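Local atomic coordinates of aminotransferase class-III (Sphaerobacter thermophilus DSM 20745, PDB entry 6K8H), a protein that belongs to the class-III aminotransferase family, whose members adopt the pyridoxal-phosphate-dependent aminotransferase fold, and is also named an omega-transaminase. Residues L343-V354 against V367-I376. Residues are numbered along the deposited sequence; the frame is centred on the assembly and turned at random.
Sequences LATLGQQLRAGV and VTGYGSLFHI
Arg-351 reaches from helix 343-354 across Val-367 and Phe-374 of the beta hairpin 367-376, whose two strands join through a type II' turn from Tyr-370 to Leu-373; the helix packs on one face of this small antiparallel sheet, antiparallel to strand 367-370 and, within 9°, parallel to strand 373-376. The aliphatic part of the arginine comes first: CG meets Val-367 CG1 at 3.6 Å and the CB of Phe-374 beside it, and CD rests near the carbonyl oxygen of Thr-368. A bend at chi3 (-59°) then turns the guanidinium along the hairpin, toward the turn. There it is sandwiched between backbones, with Gly-347 O and Gln-348 N over one face and the carbonyl carbon of Gly-369 over the other, each offset toward the rim. At its edge Arg-351 NH1 gives a weak but nearly straight hydrogen bond to Gly-371 O, 3.5 Å long. A water in the guanidinium plane accepts from Arg-351 NH2 and donates to Gly-371 O, a second link between helix and turn. Gly-347 carries no side chain, and its CA comes to 3.8 Å from Gly-371 O, so the turn lies directly against the helix backbone.

Next along the helix, Leu-350 sets CD2 over the centre of the Phe-374 ring, a CH-pi contact 3.6 Å from the centroid; Phe-433 of helix 427-445 meets this ring edge-to-face. Farther on, Val-354 touches both strands, through Val-367 and Ile-376.

In the outer shell, strand 418-420 extends the sheet beyond 373-376, and Ser-372 OG is hydrogen-bonded to Arg-261. The side chain of Leu-373 points away from the helix and lies about 9 Å from the bound (5-hydroxy-4,6-dimethylpyridin-3-yl)methyl dihydrogen phosphate. The tightest carbon pair is Val-354 CG1 against Val-367 CG2, at 3.5 Å.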
loop_
_atom_site.group_PDB
_atom_site.type_symbol
_atom_site.label_atom_id
_atom_site.label_comp_id
_atom_site.label_asym_id
_atom_site.label_seq_id
_atom_site.Cartn_x
_atom_site.Cartn_y
_atom_site.Cartn_z
ATOM N N LEU B 343 4.187 -25.548 15.329
ATOM C CA LEU B 343 5.100 -24.406 15.261
ATOM C C LEU B 343 5.525 -23.948 16.650
ATOM O O LEU B 343 6.680 -23.562 16.856
ATOM C CB LEU B 343 4.457 -23.247 14.506
ATOM C CG LEU B 343 4.171 -23.466 13.020
ATOM C CD1 LEU B 343 3.351 -22.310 12.497
ATOM C CD2 LEU B 343 5.449 -23.644 12.214
ATOM N N ALA B 344 4.606 -23.969 17.614
ATOM C CA ALA B 344 4.970 -23.516 18.953
ATOM C C ALA B 344 5.948 -24.484 19.604
ATOM O O ALA B 344 6.895 -24.065 20.280
ATOM C CB ALA B 344 3.711 -23.349 19.804
ATOM N N THR B 345 5.749 -25.786 19.395
ATOM C CA THR B 345 6.695 -26.758 19.927
ATOM C C THR B 345 8.065 -26.582 19.287
ATOM O O THR B 345 9.091 -26.563 19.979
ATOM C CB THR B 345 6.162 -28.168 19.717
ATOM O OG1 THR B 345 4.969 -28.321 20.496
ATOM C CG2 THR B 345 7.202 -29.188 20.148
ATOM N N LEU B 346 8.099 -26.434 17.958
ATOM C CA LEU B 346 9.376 -26.228 17.286
ATOM C C LEU B 346 10.052 -24.944 17.761
ATOM O O LEU B 346 11.280 -24.902 17.925
ATOM C CB LEU B 346 9.166 -26.190 15.772
ATOM C CG LEU B 346 8.895 -27.527 15.071
ATOM C CD1 LEU B 346 8.556 -27.298 13.597
ATOM C CD2 LEU B 346 10.082 -28.471 15.226
ATOM N N GLY B 347 9.267 -23.891 17.998
ATOM C CA GLY B 347 9.844 -22.645 18.478
ATOM C C GLY B 347 10.425 -22.785 19.868
ATOM O O GLY B 347 11.526 -22.294 20.145
ATOM N N GLN B 348 9.703 -23.470 20.757
ATOM C CA GLN B 348 10.241 -23.741 22.087
ATOM C C GLN B 348 11.541 -24.539 22.006
ATOM O O GLN B 348 12.497 -24.253 22.735
ATOM C CB GLN B 348 9.201 -24.472 22.940
ATOM C CG GLN B 348 9.504 -24.431 24.425
ATOM C CD GLN B 348 10.615 -25.391 24.825
ATOM O OE1 GLN B 348 10.770 -26.468 24.228
ATOM N NE2 GLN B 348 11.399 -25.008 25.837
ATOM N N GLN B 349 11.586 -25.560 21.141
ATOM C CA GLN B 349 12.803 -26.354 20.982
ATOM C C GLN B 349 13.972 -25.508 20.484
ATOM O O GLN B 349 15.105 -25.639 20.977
ATOM C CB GLN B 349 12.533 -27.524 20.034
ATOM C CG GLN B 349 11.664 -28.601 20.665
ATOM C CD GLN B 349 11.446 -29.788 19.754
ATOM O OE1 GLN B 349 10.966 -29.642 18.628
ATOM N NE2 GLN B 349 11.807 -30.975 20.231
ATOM N N LEU B 350 13.724 -24.643 19.496
ATOM C CA LEU B 350 14.784 -23.762 19.014
ATOM C C LEU B 350 15.273 -22.849 20.133
ATOM O O LEU B 350 16.484 -22.714 20.356
ATOM C CB LEU B 350 14.293 -22.938 17.812
ATOM C CG LEU B 350 15.350 -22.096 17.078
ATOM C CD1 LEU B 350 15.106 -22.061 15.578
ATOM C CD2 LEU B 350 15.408 -20.664 17.617
ATOM N N ARG B 351 14.340 -22.212 20.848
ATOM C CA ARG B 351 14.722 -21.251 21.881
ATOM C C ARG B 351 15.504 -21.930 23.001
ATOM O O ARG B 351 16.524 -21.401 23.470
ATOM C CB ARG B 351 13.474 -20.549 22.424
ATOM C CG ARG B 351 12.895 -19.519 21.457
ATOM C CD ARG B 351 11.899 -18.601 22.152
ATOM N NE ARG B 351 10.801 -19.373 22.729
ATOM C CZ ARG B 351 9.710 -19.716 22.059
ATOM N NH1 ARG B 351 9.552 -19.338 20.780
ATOM N NH2 ARG B 351 8.775 -20.427 22.676
ATOM N N ALA B 352 15.067 -23.118 23.418
ATOM C CA ALA B 352 15.796 -23.855 24.449
ATOM C C ALA B 352 17.177 -24.276 23.962
ATOM O O ALA B 352 18.160 -24.203 24.718
ATOM C CB ALA B 352 14.990 -25.075 24.897
ATOM N N GLY B 353 17.279 -24.712 22.702
ATOM C CA GLY B 353 18.579 -25.086 22.172
ATOM C C GLY B 353 19.555 -23.922 22.164
ATOM O O GLY B 353 20.732 -24.079 22.514
ATOM N N VAL B 354 19.074 -22.736 21.781
ATOM C CA VAL B 354 19.936 -21.559 21.769
ATOM C C VAL B 354 20.357 -21.181 23.187
ATOM O O VAL B 354 21.512 -20.791 23.427
ATOM C CB VAL B 354 19.231 -20.387 21.063
ATOM C CG1 VAL B 354 20.004 -19.103 21.288
ATOM C CG2 VAL B 354 19.080 -20.678 19.575
ATOM N N VAL B 367 16.809 -15.579 25.240
ATOM C CA VAL B 367 16.006 -15.747 24.040
ATOM C C VAL B 367 14.563 -15.467 24.412
ATOM O O VAL B 367 14.023 -16.101 25.330
ATOM C CB VAL B 367 16.145 -17.148 23.422
ATOM C CG1 VAL B 367 15.493 -17.161 22.050
ATOM C CG2 VAL B 367 17.615 -17.543 23.313
ATOM N N THR B 368 13.943 -14.522 23.711
ATOM C CA THR B 368 12.519 -14.271 23.863
ATOM C C THR B 368 11.786 -14.858 22.666
ATOM O O THR B 368 12.389 -15.166 21.636
ATOM C CB THR B 368 12.209 -12.769 23.989
ATOM O OG1 THR B 368 12.662 -12.064 22.822
ATOM C CG2 THR B 368 12.858 -12.192 25.230
ATOM N N GLY B 369 10.477 -15.004 22.803
ATOM C CA GLY B 369 9.686 -15.444 21.670
ATOM C C GLY B 369 8.382 -16.068 22.101
ATOM O O GLY B 369 8.136 -16.325 23.277
ATOM N N TYR B 370 7.545 -16.318 21.101
ATOM C CA TYR B 370 6.233 -16.913 21.315
ATOM C C TYR B 370 5.790 -17.569 20.014
ATOM O O TYR B 370 6.054 -17.040 18.932
ATOM C CB TYR B 370 5.199 -15.870 21.769
ATOM C CG TYR B 370 3.922 -16.536 22.240
ATOM C CD1 TYR B 370 2.952 -16.948 21.330
ATOM C CD2 TYR B 370 3.716 -16.804 23.588
ATOM C CE1 TYR B 370 1.806 -17.590 21.754
ATOM C CE2 TYR B 370 2.570 -17.443 24.025
ATOM C CZ TYR B 370 1.627 -17.837 23.106
ATOM O OH TYR B 370 0.498 -18.478 23.542
ATOM N N GLY B 371 5.116 -18.712 20.120
ATOM C CA GLY B 371 4.740 -19.431 18.914
ATOM C C GLY B 371 5.969 -19.645 18.042
ATOM O O GLY B 371 7.012 -20.109 18.514
ATOM N N SER B 372 5.893 -19.215 16.780
ATOM C CA SER B 372 6.974 -19.427 15.821
ATOM C C SER B 372 7.858 -18.198 15.634
ATOM O O SER B 372 8.592 -18.123 14.640
ATOM C CB SER B 372 6.403 -19.858 14.466
ATOM O OG SER B 372 5.437 -18.928 14.021
ATOM N N LEU B 373 7.824 -17.249 16.568
ATOM C CA LEU B 373 8.667 -16.062 16.531
ATOM C C LEU B 373 9.684 -16.124 17.661
ATOM O O LEU B 373 9.346 -16.515 18.785
ATOM C CB LEU B 373 7.823 -14.789 16.673
ATOM C CG LEU B 373 6.750 -14.526 15.613
ATOM C CD1 LEU B 373 5.838 -13.395 16.065
ATOM C CD2 LEU B 373 7.404 -14.173 14.302
ATOM N N PHE B 374 10.920 -15.714 17.381
ATOM C CA PHE B 374 11.953 -15.727 18.412
ATOM C C PHE B 374 12.939 -14.588 18.175
ATOM O O PHE B 374 13.086 -14.081 17.059
ATOM C CB PHE B 374 12.676 -17.080 18.460
ATOM C CG PHE B 374 13.466 -17.393 17.218
ATOM C CD1 PHE B 374 14.780 -16.973 17.095
ATOM C CD2 PHE B 374 12.899 -18.113 16.181
ATOM C CE1 PHE B 374 15.507 -17.249 15.962
ATOM C CE2 PHE B 374 13.617 -18.398 15.049
ATOM C CZ PHE B 374 14.919 -17.969 14.933
ATOM N N HIS B 375 13.633 -14.209 19.247
ATOM C CA HIS B 375 14.626 -13.131 19.223
ATOM C C HIS B 375 15.771 -13.531 20.148
ATOM O O HIS B 375 15.550 -13.744 21.349
ATOM C CB HIS B 375 14.000 -11.800 19.678
ATOM C CG HIS B 375 14.712 -10.574 19.182
ATOM N ND1 HIS B 375 16.086 -10.453 19.179
ATOM C CD2 HIS B 375 14.234 -9.407 18.686
ATOM C CE1 HIS B 375 16.426 -9.269 18.701
ATOM N NE2 HIS B 375 15.321 -8.616 18.384
ATOM N N ILE B 376 16.986 -13.663 19.585
ATOM C CA ILE B 376 18.191 -13.933 20.368
ATOM C C ILE B 376 18.772 -12.612 20.855
ATOM O O ILE B 376 18.811 -11.624 20.116
ATOM C CB ILE B 376 19.231 -14.718 19.549
ATOM C CG1 ILE B 376 18.590 -15.927 18.861
ATOM C CG2 ILE B 376 20.377 -15.164 20.447
ATOM C CD1 ILE B 376 19.553 -16.672 17.931
HETATM O O HOH W 1 6.537 -21.705 21.154
#